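Local atomic coordinates of beta-glucosidase (Saccharopolyspora erythraea D, PDB entry 5M6G), a protein that probably hydrolyses terminal, non-reducing beta-D-glucosyl residues with release of beta-D-glucose, as a glycoside hydrolase of family 3. Residues 64-69 with 371-376; 232-237 with 261-266; 434-439 with 517-522. All coordinates share one frame; numbering follows the deposited sequence.

Interaction 1: residues 64-69 with 371-376; sequences LGQMVQ and RRILTK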
ATOM      1  N   LEU A  64      28.149   3.482   8.261  1.00 12.29           N
ATOM      2  CA  LEU A  64      27.049   3.531   9.216  1.00 12.55           C
ATOM      3  C   LEU A  64      25.971   4.490   8.737  1.00 15.60           C
ATOM      4  O   LEU A  64      24.774   4.175   8.795  1.00 12.11           O
ATOM      5  CB  LEU A  64      27.559   3.948  10.591  1.00 10.52           C
ATOM      6  CG  LEU A  64      28.637   3.015  11.159  1.00 16.21           C
ATOM      7  CD1 LEU A  64      29.172   3.575  12.462  1.00 16.79           C
ATOM      8  CD2 LEU A  64      28.094   1.582  11.357  1.00 14.33           C
ATOM      9  N   GLY A  65      26.384   5.653   8.230  1.00 13.40           N
ATOM     10  CA  GLY A  65      25.425   6.610   7.705  1.00 13.28           C
ATOM     11  C   GLY A  65      24.538   6.026   6.626  1.00 13.38           C
ATOM     12  O   GLY A  65      23.332   6.279   6.606  1.00 14.12           O
ATOM     13  N   GLN A  66      25.117   5.236   5.714  1.00 14.55           N
ATOM     14  CA  GLN A  66      24.321   4.682   4.622  1.00 13.55           C
ATOM     15  C   GLN A  66      23.199   3.790   5.124  1.00 14.74           C
ATOM     16  O   GLN A  66      22.210   3.612   4.413  1.00 12.49           O
ATOM     17  CB  GLN A  66      25.182   3.881   3.642  1.00 11.21           C
ATOM     18  CG  GLN A  66      26.056   4.712   2.726  1.00 13.93           C
ATOM     19  CD  GLN A  66      25.246   5.632   1.847  1.00 18.78           C
ATOM     20  OE1 GLN A  66      24.441   5.182   1.028  1.00 12.33           O
ATOM     21  NE2 GLN A  66      25.449   6.933   2.013  1.00 14.76           N
ATOM     22  N   MET A  67      23.326   3.231   6.327  1.00 13.91           N
ATOM     23  CA  MET A  67      22.325   2.311   6.851  1.00 15.37           C
ATOM     24  C   MET A  67      21.138   3.024   7.489  1.00 15.27           C
ATOM     25  O   MET A  67      20.208   2.357   7.952  1.00 16.12           O
ATOM     26  CB  MET A  67      22.986   1.359   7.850  1.00 11.89           C
ATOM     27  CG  MET A  67      23.987   0.432   7.173  1.00 13.72           C
ATOM     28  SD  MET A  67      24.966  -0.556   8.324  1.00 12.75           S
ATOM     29  CE  MET A  67      23.670  -1.576   9.034  1.00  8.54           C
ATOM     30  N   VAL A  68      21.137   4.354   7.497  1.00 15.45           N
ATOM     31  CA  VAL A  68      20.096   5.152   8.138  1.00 16.55           C
ATOM     32  C   VAL A  68      19.115   5.655   7.080  1.00 19.10           C
ATOM     33  O   VAL A  68      19.524   6.189   6.038  1.00 11.40           O
ATOM     34  CB  VAL A  68      20.715   6.328   8.913  1.00 18.83           C
ATOM     35  CG1 VAL A  68      19.618   7.265   9.419  1.00 15.64           C
ATOM     36  CG2 VAL A  68      21.593   5.815  10.073  1.00 13.42           C
ATOM     37  N   GLN A  69      17.819   5.477   7.339  1.00 12.75           N
ATOM     38  CA  GLN A  69      16.769   6.177   6.602  1.00 14.90           C
ATOM     39  C   GLN A  69      15.976   6.982   7.620  1.00 13.80           C
ATOM     40  O   GLN A  69      15.304   6.405   8.485  1.00 12.26           O
ATOM     41  CB  GLN A  69      15.867   5.214   5.832  1.00 11.48           C
ATOM     42  CG  GLN A  69      14.774   5.931   5.021  1.00  9.54           C
ATOM     43  CD  GLN A  69      13.830   4.947   4.382  1.00 11.96           C
ATOM     44  OE1 GLN A  69      13.057   4.295   5.067  1.00 14.56           O
ATOM     45  NE2 GLN A  69      13.921   4.800   3.066  1.00 16.88           N
ATOM     46  N   ARG A 371      26.935  -2.952   0.762  1.00 10.68           N
ATOM     47  CA  ARG A 371      26.948  -3.471  -0.601  1.00 13.01           C
ATOM     48  C   ARG A 371      25.535  -3.539  -1.172  1.00 15.71           C
ATOM     49  O   ARG A 371      25.300  -3.179  -2.335  1.00 14.00           O
ATOM     50  CB  ARG A 371      27.604  -4.845  -0.611  1.00 16.34           C
ATOM     51  CG  ARG A 371      27.840  -5.430  -1.978  1.00 23.14           C
ATOM     52  CD  ARG A 371      28.837  -6.572  -1.852  1.00 28.40           C
ATOM     53  NE  ARG A 371      29.991  -6.165  -1.056  1.00 29.08           N
ATOM     54  CZ  ARG A 371      30.347  -6.695   0.116  1.00 39.48           C
ATOM     55  NH1 ARG A 371      29.652  -7.687   0.670  1.00 26.51           N
ATOM     56  NH2 ARG A 371      31.425  -6.232   0.735  1.00 37.73           N
ATOM     57  N   ARG A 372      24.575  -3.970  -0.355  1.00 12.83           N
ATOM     58  CA  ARG A 372      23.196  -4.065  -0.826  1.00 10.42           C
ATOM     59  C   ARG A 372      22.590  -2.682  -1.081  1.00 13.00           C
ATOM     60  O   ARG A 372      21.944  -2.470  -2.114  1.00 13.04           O
ATOM     61  CB  ARG A 372      22.377  -4.871   0.176  1.00 11.66           C
ATOM     62  CG  ARG A 372      22.796  -6.339   0.214  1.00 13.41           C
ATOM     63  CD  ARG A 372      22.191  -7.074   1.382  1.00 15.81           C
ATOM     64  NE  ARG A 372      22.541  -8.490   1.355  1.00 12.65           N
ATOM     65  CZ  ARG A 372      21.793  -9.431   0.790  1.00 16.39           C
ATOM     66  NH1 ARG A 372      20.639  -9.102   0.212  1.00 15.83           N
ATOM     67  NH2 ARG A 372      22.196 -10.702   0.815  1.00 15.69           N
ATOM     68  N   ILE A 373      22.808  -1.725  -0.177  1.00 13.54           N
ATOM     69  CA  ILE A 373      22.251  -0.382  -0.368  1.00 11.83           C
ATOM     70  C   ILE A 373      22.896   0.299  -1.568  1.00 12.94           C
ATOM     71  O   ILE A 373      22.207   0.825  -2.451  1.00 10.65           O
ATOM     72  CB  ILE A 373      22.428   0.471   0.904  1.00 12.69           C
ATOM     73  CG1 ILE A 373      21.620  -0.076   2.079  1.00 10.68           C
ATOM     74  CG2 ILE A 373      22.074   1.936   0.624  1.00  9.77           C
ATOM     75  CD1 ILE A 373      22.203   0.331   3.438  1.00 13.30           C
ATOM     76  N   LEU A 374      24.234   0.307  -1.617  1.00 11.59           N
ATOM     77  CA  LEU A 374      24.915   1.042  -2.680  1.00 14.73           C
ATOM     78  C   LEU A 374      24.629   0.432  -4.044  1.00 13.92           C
ATOM     79  O   LEU A 374      24.506   1.158  -5.035  1.00 16.38           O
ATOM     80  CB  LEU A 374      26.422   1.083  -2.421  1.00 13.70           C
ATOM     81  CG  LEU A 374      26.833   1.857  -1.174  1.00 12.28           C
ATOM     82  CD1 LEU A 374      28.327   1.644  -0.904  1.00 12.85           C
ATOM     83  CD2 LEU A 374      26.489   3.343  -1.340  1.00 11.34           C
ATOM     84  N   THR A 375      24.523  -0.900  -4.116  1.00 12.71           N
ATOM     85  CA  THR A 375      24.203  -1.539  -5.389  1.00 13.64           C
ATOM     86  C   THR A 375      22.905  -0.987  -5.965  1.00 12.58           C
ATOM     87  O   THR A 375      22.833  -0.655  -7.153  1.00 11.64           O
ATOM     88  CB  THR A 375      24.123  -3.058  -5.208  1.00 13.89           C
ATOM     89  OG1 THR A 375      25.443  -3.566  -4.962  1.00 16.55           O
ATOM     90  CG2 THR A 375      23.562  -3.735  -6.453  1.00 12.99           C
ATOM     91  N   LYS A 376      21.878  -0.844  -5.125  1.00 13.78           N
ATOM     92  CA  LYS A 376      20.602  -0.327  -5.604  1.00 11.97           C
ATOM     93  C   LYS A 376      20.710   1.141  -6.005  1.00 12.06           C
ATOM     94  O   LYS A 376      20.082   1.570  -6.984  1.00 12.21           O
ATOM     95  CB  LYS A 376      19.534  -0.532  -4.532  1.00 12.12           C
ATOM     96  CG  LYS A 376      19.173  -2.007  -4.356  1.00 10.63           C
ATOM     97  CD  LYS A 376      18.410  -2.501  -5.593  1.00 14.68           C
ATOM     98  CE  LYS A 376      18.372  -4.035  -5.706  1.00 14.27           C
ATOM     99  NZ  LYS A 376      19.706  -4.641  -6.062  1.00 14.10           N
TER

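Interaction 2: residues 232-237 with 261-266; sequences HYVGDG and PPFREA. With SOR (sorbitol), chain L.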
ATOM      1  N   HIS A 232       4.851  -7.007   4.251  1.00 12.14           N
ATOM      2  CA  HIS A 232       5.901  -6.936   5.257  1.00 10.62           C
ATOM      3  C   HIS A 232       6.360  -8.363   5.587  1.00 11.99           C
ATOM      4  O   HIS A 232       5.546  -9.234   5.911  1.00 16.54           O
ATOM      5  CB  HIS A 232       5.409  -6.240   6.524  1.00 13.00           C
ATOM      6  CG  HIS A 232       4.694  -4.948   6.272  1.00 15.52           C
ATOM      7  ND1 HIS A 232       3.374  -4.891   5.875  1.00 14.72           N
ATOM      8  CD2 HIS A 232       5.110  -3.662   6.376  1.00 17.58           C
ATOM      9  CE1 HIS A 232       3.011  -3.627   5.735  1.00 18.71           C
ATOM     10  NE2 HIS A 232       4.044  -2.862   6.037  1.00 18.92           N
ATOM     11  N   TYR A 233       7.668  -8.584   5.509  1.00 13.43           N
ATOM     12  CA  TYR A 233       8.274  -9.898   5.685  1.00  9.85           C
ATOM     13  C   TYR A 233       8.389 -10.281   7.160  1.00 12.04           C
ATOM     14  O   TYR A 233       9.068  -9.578   7.902  1.00 11.41           O
ATOM     15  CB  TYR A 233       9.677  -9.892   5.033  1.00 10.74           C
ATOM     16  CG  TYR A 233      10.350 -11.243   5.052  1.00 12.58           C
ATOM     17  CD1 TYR A 233      10.134 -12.154   4.027  1.00 14.87           C
ATOM     18  CD2 TYR A 233      11.178 -11.619   6.104  1.00  9.28           C
ATOM     19  CE1 TYR A 233      10.723 -13.416   4.049  1.00 13.70           C
ATOM     20  CE2 TYR A 233      11.772 -12.889   6.139  1.00 10.27           C
ATOM     21  CZ  TYR A 233      11.540 -13.772   5.100  1.00 13.97           C
ATOM     22  OH  TYR A 233      12.109 -15.024   5.084  1.00 15.02           O
ATOM     23  N   VAL A 234       7.750 -11.368   7.617  1.00 12.95           N
ATOM     24  CA  VAL A 234       6.818 -12.197   6.852  1.00 10.35           C
ATOM     25  C   VAL A 234       5.736 -12.664   7.822  1.00 13.56           C
ATOM     26  O   VAL A 234       5.998 -12.847   9.013  1.00 14.63           O
ATOM     27  CB  VAL A 234       7.526 -13.400   6.153  1.00 17.55           C
ATOM     28  CG1 VAL A 234       8.329 -14.233   7.157  1.00 10.99           C
ATOM     29  CG2 VAL A 234       6.521 -14.278   5.387  1.00 12.43           C
ATOM     30  N   GLY A 235       4.515 -12.827   7.319  1.00 16.98           N
ATOM     31  CA  GLY A 235       3.404 -13.269   8.142  1.00 16.51           C
ATOM     32  C   GLY A 235       2.545 -12.167   8.714  1.00 18.02           C
ATOM     33  O   GLY A 235       1.775 -12.427   9.646  1.00 16.33           O
ATOM     34  N   ASP A 236       2.657 -10.935   8.198  1.00 14.04           N
ATOM     35  CA  ASP A 236       1.882  -9.837   8.769  1.00 13.93           C
ATOM     36  C   ASP A 236       0.373 -10.088   8.659  1.00 15.37           C
ATOM     37  O   ASP A 236      -0.389  -9.635   9.517  1.00 16.45           O
ATOM     38  CB  ASP A 236       2.288  -8.503   8.114  1.00 13.25           C
ATOM     39  CG  ASP A 236       2.274  -8.547   6.586  1.00 15.66           C
ATOM     40  OD1 ASP A 236       2.248  -9.642   5.988  1.00 15.60           O
ATOM     41  OD2 ASP A 236       2.306  -7.464   5.973  1.00 21.57           O
ATOM     42  N   GLY A 237      -0.073 -10.844   7.652  1.00 15.72           N
ATOM     43  CA  GLY A 237      -1.487 -11.170   7.510  1.00 12.83           C
ATOM     44  C   GLY A 237      -1.958 -12.334   8.353  1.00 14.72           C
ATOM     45  O   GLY A 237      -3.145 -12.688   8.337  1.00 13.71           O
ATOM     46  N   PRO A 261       5.177 -17.477  -0.141  1.00 15.75           N
ATOM     47  CA  PRO A 261       5.253 -17.573  -1.616  1.00 13.35           C
ATOM     48  C   PRO A 261       5.211 -16.223  -2.316  1.00 17.07           C
ATOM     49  O   PRO A 261       5.924 -16.043  -3.317  1.00 15.73           O
ATOM     50  CB  PRO A 261       4.032 -18.435  -1.977  1.00 13.71           C
ATOM     51  CG  PRO A 261       3.915 -19.349  -0.798  1.00 16.95           C
ATOM     52  CD  PRO A 261       4.197 -18.451   0.383  1.00 13.87           C
ATOM     53  N   PRO A 262       4.393 -15.256  -1.872  1.00 12.30           N
ATOM     54  CA  PRO A 262       4.426 -13.950  -2.560  1.00 12.92           C
ATOM     55  C   PRO A 262       5.783 -13.269  -2.490  1.00 12.10           C
ATOM     56  O   PRO A 262       6.148 -12.544  -3.424  1.00 15.40           O
ATOM     57  CB  PRO A 262       3.349 -13.139  -1.832  1.00 11.02           C
ATOM     58  CG  PRO A 262       2.381 -14.178  -1.363  1.00 13.17           C
ATOM     59  CD  PRO A 262       3.285 -15.295  -0.895  1.00 12.19           C
ATOM     60  N   PHE A 263       6.546 -13.488  -1.422  1.00 11.61           N
ATOM     61  CA  PHE A 263       7.904 -12.956  -1.390  1.00 13.15           C
ATOM     62  C   PHE A 263       8.793 -13.645  -2.417  1.00 16.08           C
ATOM     63  O   PHE A 263       9.590 -12.983  -3.090  1.00 15.60           O
ATOM     64  CB  PHE A 263       8.484 -13.082   0.018  1.00 17.28           C
ATOM     65  CG  PHE A 263       7.899 -12.098   0.975  1.00 16.63           C
ATOM     66  CD1 PHE A 263       8.323 -10.770   0.963  1.00 12.30           C
ATOM     67  CD2 PHE A 263       6.868 -12.476   1.829  1.00 14.85           C
ATOM     68  CE1 PHE A 263       7.755  -9.842   1.834  1.00 15.67           C
ATOM     69  CE2 PHE A 263       6.285 -11.563   2.692  1.00 14.13           C
ATOM     70  CZ  PHE A 263       6.725 -10.237   2.691  1.00 15.50           C
ATOM     71  N   ARG A 264       8.666 -14.968  -2.558  1.00 16.25           N
ATOM     72  CA  ARG A 264       9.439 -15.692  -3.565  1.00 15.76           C
ATOM     73  C   ARG A 264       9.168 -15.144  -4.962  1.00 16.16           C
ATOM     74  O   ARG A 264      10.097 -14.910  -5.743  1.00 16.91           O
ATOM     75  CB  ARG A 264       9.103 -17.188  -3.496  1.00 20.20           C
ATOM     76  CG  ARG A 264      10.183 -18.119  -3.994  1.00 28.54           C
ATOM     77  CD  ARG A 264       9.715 -19.583  -3.974  1.00 30.07           C
ATOM     78  NE  ARG A 264       9.488 -20.111  -2.629  1.00 32.01           N
ATOM     79  CZ  ARG A 264      10.437 -20.671  -1.888  1.00 32.88           C
ATOM     80  NH1 ARG A 264      11.673 -20.760  -2.364  1.00 39.01           N
ATOM     81  NH2 ARG A 264      10.162 -21.144  -0.677  1.00 29.38           N
ATOM     82  N   GLU A 265       7.886 -14.937  -5.297  1.00 11.41           N
ATOM     83  CA  GLU A 265       7.527 -14.389  -6.602  1.00 15.61           C
ATOM     84  C   GLU A 265       8.055 -12.972  -6.787  1.00 16.87           C
ATOM     85  O   GLU A 265       8.496 -12.605  -7.883  1.00 17.51           O
ATOM     86  CB  GLU A 265       6.009 -14.398  -6.784  1.00 18.66           C
ATOM     87  CG  GLU A 265       5.483 -15.650  -7.460  1.00 34.93           C
ATOM     88  CD  GLU A 265       5.976 -15.777  -8.886  1.00 35.08           C
ATOM     89  OE1 GLU A 265       5.522 -14.987  -9.743  1.00 30.10           O
ATOM     90  OE2 GLU A 265       6.825 -16.662  -9.138  1.00 41.32           O
ATOM     91  N   ALA A 266       7.969 -12.141  -5.749  1.00 13.47           N
ATOM     92  CA  ALA A 266       8.465 -10.773  -5.886  1.00 12.91           C
ATOM     93  C   ALA A 266       9.965 -10.779  -6.131  1.00 16.40           C
ATOM     94  O   ALA A 266      10.473 -10.015  -6.957  1.00 14.27           O
ATOM     95  CB  ALA A 266       8.120  -9.954  -4.642  1.00 12.21           C
TER
HETATM   96  C1  SOR L 711       4.471   0.230   6.264  1.00 25.88           C
HETATM   97  C2  SOR L 711       4.769   1.662   5.858  1.00 38.96           C
HETATM   98  C3  SOR L 711       5.133   2.463   7.104  1.00 43.25           C
HETATM   99  C4  SOR L 711       5.094   3.963   6.825  1.00 31.59           C
HETATM  100  C5  SOR L 711       4.893   4.803   8.090  1.00 40.79           C
HETATM  101  C6  SOR L 711       4.512   6.217   7.665  1.00 25.74           C
HETATM  102  O1  SOR L 711       3.640  -0.392   5.315  1.00 22.27           O
HETATM  103  O2  SOR L 711       5.840   1.684   4.931  1.00 26.60           O
HETATM  104  O3  SOR L 711       6.424   2.088   7.508  1.00 35.74           O
HETATM  105  O4  SOR L 711       6.287   4.360   6.179  1.00 40.21           O
HETATM  106  O5  SOR L 711       3.894   4.256   8.942  1.00 37.75           O
HETATM  107  O6  SOR L 711       3.933   6.920   8.745  1.00 35.41           O

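Interaction 3: residues 434-439 with 517-522; sequences AGKNAD and DEEDRA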
ATOM      1  N   ALA A 434     -28.130   7.791  -1.425  1.00 13.93           N
ATOM      2  CA  ALA A 434     -27.910   8.061  -0.014  1.00 12.19           C
ATOM      3  C   ALA A 434     -26.646   7.339   0.427  1.00 12.98           C
ATOM      4  O   ALA A 434     -26.060   6.559  -0.325  1.00 13.79           O
ATOM      5  CB  ALA A 434     -29.099   7.609   0.842  1.00 11.09           C
ATOM      6  N   GLY A 435     -26.244   7.599   1.658  1.00 12.87           N
ATOM      7  CA  GLY A 435     -25.103   6.910   2.250  1.00 11.31           C
ATOM      8  C   GLY A 435     -23.932   7.847   2.508  1.00 13.02           C
ATOM      9  O   GLY A 435     -23.642   8.750   1.712  1.00 12.47           O
ATOM     10  N   LYS A 436     -23.231   7.619   3.627  1.00 15.49           N
ATOM     11  CA  LYS A 436     -22.089   8.473   3.964  1.00 15.82           C
ATOM     12  C   LYS A 436     -20.903   8.278   3.029  1.00 14.52           C
ATOM     13  O   LYS A 436     -19.974   9.093   3.050  1.00 14.05           O
ATOM     14  CB  LYS A 436     -21.654   8.234   5.413  1.00 16.74           C
ATOM     15  CG  LYS A 436     -20.977   6.891   5.666  1.00 16.65           C
ATOM     16  CD  LYS A 436     -20.332   6.856   7.063  1.00 16.48           C
ATOM     17  CE  LYS A 436     -19.704   5.499   7.374  1.00 15.74           C
ATOM     18  NZ  LYS A 436     -20.692   4.400   7.649  1.00 13.79           N
ATOM     19  N   ASN A 437     -20.902   7.229   2.210  1.00 15.19           N
ATOM     20  CA  ASN A 437     -19.826   6.994   1.259  1.00 11.72           C
ATOM     21  C   ASN A 437     -20.228   7.311  -0.177  1.00 14.40           C
ATOM     22  O   ASN A 437     -19.478   6.991  -1.099  1.00 14.73           O
ATOM     23  CB  ASN A 437     -19.325   5.550   1.387  1.00 12.89           C
ATOM     24  CG  ASN A 437     -18.516   5.345   2.650  1.00 12.13           C
ATOM     25  OD1 ASN A 437     -18.134   6.320   3.288  1.00 15.20           O
ATOM     26  ND2 ASN A 437     -18.241   4.084   3.017  1.00 13.42           N
ATOM     27  N   ALA A 438     -21.382   7.958  -0.385  1.00 10.00           N
ATOM     28  CA  ALA A 438     -21.869   8.222  -1.738  1.00 15.49           C
ATOM     29  C   ALA A 438     -21.163   9.393  -2.414  1.00 13.75           C
ATOM     30  O   ALA A 438     -21.051   9.416  -3.649  1.00 13.02           O
ATOM     31  CB  ALA A 438     -23.381   8.497  -1.713  1.00 13.30           C
ATOM     32  N   ASP A 439     -20.728  10.387  -1.641  1.00 11.84           N
ATOM     33  CA  ASP A 439     -20.284  11.665  -2.187  1.00 11.25           C
ATOM     34  C   ASP A 439     -19.069  12.151  -1.400  1.00 14.55           C
ATOM     35  O   ASP A 439     -19.040  13.252  -0.857  1.00 15.72           O
ATOM     36  CB  ASP A 439     -21.409  12.703  -2.130  1.00 13.25           C
ATOM     37  CG  ASP A 439     -21.085  13.974  -2.906  1.00 15.37           C
ATOM     38  OD1 ASP A 439     -20.379  13.889  -3.927  1.00 15.00           O
ATOM     39  OD2 ASP A 439     -21.557  15.063  -2.506  1.00 15.89           O
ATOM     40  N   ASP A 517     -22.532   0.253  10.852  1.00 16.97           N
ATOM     41  CA  ASP A 517     -22.819   1.148  11.962  1.00 22.61           C
ATOM     42  C   ASP A 517     -24.286   1.579  11.922  1.00 22.56           C
ATOM     43  O   ASP A 517     -25.060   1.216  11.023  1.00 18.73           O
ATOM     44  CB  ASP A 517     -21.860   2.342  11.964  1.00 18.42           C
ATOM     45  CG  ASP A 517     -21.977   3.228  10.732  1.00 21.56           C
ATOM     46  OD1 ASP A 517     -23.023   3.228  10.054  1.00 21.10           O
ATOM     47  OD2 ASP A 517     -21.004   3.966  10.455  1.00 20.34           O
ATOM     48  N   GLU A 518     -24.689   2.356  12.925  1.00 24.02           N
ATOM     49  CA  GLU A 518     -26.118   2.613  13.063  1.00 31.79           C
ATOM     50  C   GLU A 518     -26.608   3.576  11.994  1.00 22.41           C
ATOM     51  O   GLU A 518     -27.767   3.495  11.575  1.00 18.42           O
ATOM     52  CB  GLU A 518     -26.433   3.116  14.474  1.00 32.44           C
ATOM     53  CG  GLU A 518     -26.302   1.990  15.513  1.00 43.42           C
ATOM     54  CD  GLU A 518     -27.105   2.226  16.784  1.00 57.81           C
ATOM     55  OE1 GLU A 518     -27.564   3.370  17.004  1.00 60.50           O
ATOM     56  OE2 GLU A 518     -27.297   1.252  17.552  1.00 52.92           O
ATOM     57  N   GLU A 519     -25.735   4.458  11.511  1.00 19.21           N
ATOM     58  CA  GLU A 519     -26.131   5.348  10.428  1.00 19.91           C
ATOM     59  C   GLU A 519     -26.418   4.563   9.155  1.00 21.12           C
ATOM     60  O   GLU A 519     -27.452   4.773   8.506  1.00 16.82           O
ATOM     61  CB  GLU A 519     -25.050   6.398  10.177  1.00 17.37           C
ATOM     62  CG  GLU A 519     -25.333   7.223   8.920  1.00 17.99           C
ATOM     63  CD  GLU A 519     -24.245   8.245   8.593  1.00 20.48           C
ATOM     64  OE1 GLU A 519     -24.390   8.924   7.555  1.00 19.28           O
ATOM     65  OE2 GLU A 519     -23.262   8.381   9.362  1.00 21.83           O
ATOM     66  N   ASP A 520     -25.510   3.659   8.773  1.00 17.32           N
ATOM     67  CA  ASP A 520     -25.721   2.883   7.550  1.00 19.30           C
ATOM     68  C   ASP A 520     -27.007   2.066   7.621  1.00 20.68           C
ATOM     69  O   ASP A 520     -27.741   1.965   6.631  1.00 18.14           O
ATOM     70  CB  ASP A 520     -24.540   1.949   7.286  1.00 17.26           C
ATOM     71  CG  ASP A 520     -23.249   2.694   6.940  1.00 16.56           C
ATOM     72  OD1 ASP A 520     -23.261   3.933   6.765  1.00 18.23           O
ATOM     73  OD2 ASP A 520     -22.204   2.018   6.833  1.00 15.98           O
ATOM     74  N   ARG A 521     -27.288   1.454   8.776  1.00 20.35           N
ATOM     75  CA  ARG A 521     -28.482   0.614   8.863  1.00 18.54           C
ATOM     76  C   ARG A 521     -29.756   1.454   8.903  1.00 16.79           C
ATOM     77  O   ARG A 521     -30.771   1.066   8.316  1.00 19.33           O
ATOM     78  CB  ARG A 521     -28.390  -0.316  10.070  1.00 20.89           C
ATOM     79  CG  ARG A 521     -27.102  -1.114  10.088  1.00 24.36           C
ATOM     80  CD  ARG A 521     -27.194  -2.298  10.972  1.00 38.36           C
ATOM     81  NE  ARG A 521     -26.508  -2.021  12.231  1.00 39.09           N
ATOM     82  CZ  ARG A 521     -27.131  -1.585  13.314  1.00 44.75           C
ATOM     83  NH1 ARG A 521     -28.448  -1.409  13.287  1.00 39.20           N
ATOM     84  NH2 ARG A 521     -26.440  -1.353  14.420  1.00 51.56           N
ATOM     85  N   ALA A 522     -29.720   2.607   9.577  1.00 20.13           N
ATOM     86  CA  ALA A 522     -30.849   3.537   9.538  1.00 19.32           C
ATOM     87  C   ALA A 522     -31.128   4.027   8.120  1.00 21.88           C
ATOM     88  O   ALA A 522     -32.285   4.100   7.694  1.00 15.76           O
ATOM     89  CB  ALA A 522     -30.575   4.728  10.460  1.00 15.33           C
TER
HETATM   90  O   HOH W   1     -24.553   5.587   5.218  1.00 14.72           O

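Interaction 1: residues 64-69 with 371-376
In the TIM-barrel-like N-terminal domain of this family 3 glycosidase, the turn that links helix 60-66 to strand 68-71 of the parallel sheet packs against helix 363-379, with Gln-66 and Met-67 meeting Ile-373 and Leu-374. The Ile-373 CD1 methyl does most of the touching. It lies 3.4 Å from the backbone atom Gln-66 O and 3.9 Å from Met-67 CA, and the Met-67 side chain crosses that of Ile-373 at about a right angle, with its CG 4.1 Å from CD1. The CG1 branch of Ile-373 is anti to its own carbonyl carbon; with chi1 -65° and chi2 155°, it carries CD1 to the backbone of the turn while the CG2 methyl faces the amide of Gln-66. With an alanine here, CG1, CG2 and CD1 go, and a gap would probably open against the Gln-66 to Met-67 backbone. All four residues are buried. Met-67 also rests on Ala-369 and Ile-366 one and two turns earlier in the same helix, and Leu-374 is backed by Leu-54 and Met-55 of helix 47-57. Gln-66 folds back at chi2 (-61°), and its OE1 accepts a hydrogen bond from Lys-377 while lying 3.6 Å from Leu-374 CD2.

Interaction 2: residues 232-237 with 261-266
Phe-263 carries the second segment's side of this contact, its ring meeting Tyr-233, Val-234 and the backbone of His-232. In chain order, Pro-261 and Pro-262 form the first turn of helix 261-268 and set their rings against helix 201-206. Phe-263 follows, with CG anti to its carbonyl carbon (chi1 -74°), and reaches the end of strand 229-233 and the start of the next loop. One face of its ring receives the edge of Tyr-233 in a T-shaped stack, centroids 5.1 Å apart and planes at 84°, with Tyr-233 CD1 over the ring centre. The far end, Phe-263 CZ, abuts the backbone at Tyr-233 CA (3.4 Å), and the carbonyl carbon of His-232 lies at the ring edge. Val-234 CG2 approaches obliquely, 3.8 Å from Phe-263 CE2. Beyond Phe-263, the peptide nitrogens of Glu-265 and Ala-266 bond back to the carbonyls of the two prolines and continue the helix. Cis peptides precede both His-232 and Val-234. The CB of His-232 leaves the backbone away from helix 261-268, and its imidazole belongs to the sorbitol pocket: its NE2 shares a 2.6 Å hydrogen bond with sorbitol O1, while its ND1 donates to Asp-236 OD2 at 2.8 Å, nearly in the imidazole plane. Because OD2 also accepts from His-232 N (3.1 Å), one carboxylate oxygen grips both backbone and ring, fixing the rotation of the imidazole that presents NE2 to the ligand.

Interaction 3: residues 434-439 with 517-522
Lys-436 turns CG between its backbone N and carbonyl carbon (chi1 71°), runs extended through chi2 and chi3, and bends at chi4 (-73°), which brings NZ within bonding distance of the carboxylates of both Asp-517 and Asp-520. NZ donates to Asp-520 OD1 at 2.8 Å and to Asp-517 OD2 at 2.9 Å, in each case from the syn side and about 30° out of the carboxylate plane; a further bond to Asp-520 OD2 is weak. The lysine and Asp-517 chains approach from opposite directions, whereas the lysine crosses Asp-520 at about a right angle. Both acids belong to the start of helix 518-528 in the family 3 C-terminal domain, where Asp-517 is the N-cap: its OD1 accepts from Asp-520 N at 2.8 Å, leaving OD2 to face the ammonium. This salt-bridge network joins the helix start to the type I turn of residues 435-438, which follows strand 431-434 of the mixed sheet. The carbonyl of Gly-499, at the end of neighbouring strand 493-499, also accepts from NZ, and the peptide N of that glycine donates to Asp-520 OD2. A water accepts a hydrogen bond from Lys-436 N and donates one to Asp-520 OD1 at 2.6 Å, adding a second link between the two residues. Lower down, Lys-436 CB lies 3.5 Å from Glu-519 OE1, whose stronger partner is Arg-482; the extended glutamate crosses the lysine obliquely.

Interaction 2 is the one of the three that reaches the sorbitol pocket: His-232 shares the ligand with Asp-129, Lys-231, Arg-192 and Asp-310. Interactions 1 and 2 both belong to the N-terminal domain, their centres about 22 Å apart and their nearest atoms about 10 Å apart, and both segments of 232-237 with 261-266 fall in the chain between residues 69 and 371. Interaction 3 comes later, in the C-terminal domain, its centre about 35 Å from that of interaction 2 and about 48 Å from that of interaction 1, on the opposite side of the molecular centre. The pocket also draws on that later domain, through Trp-448 and Glu-505.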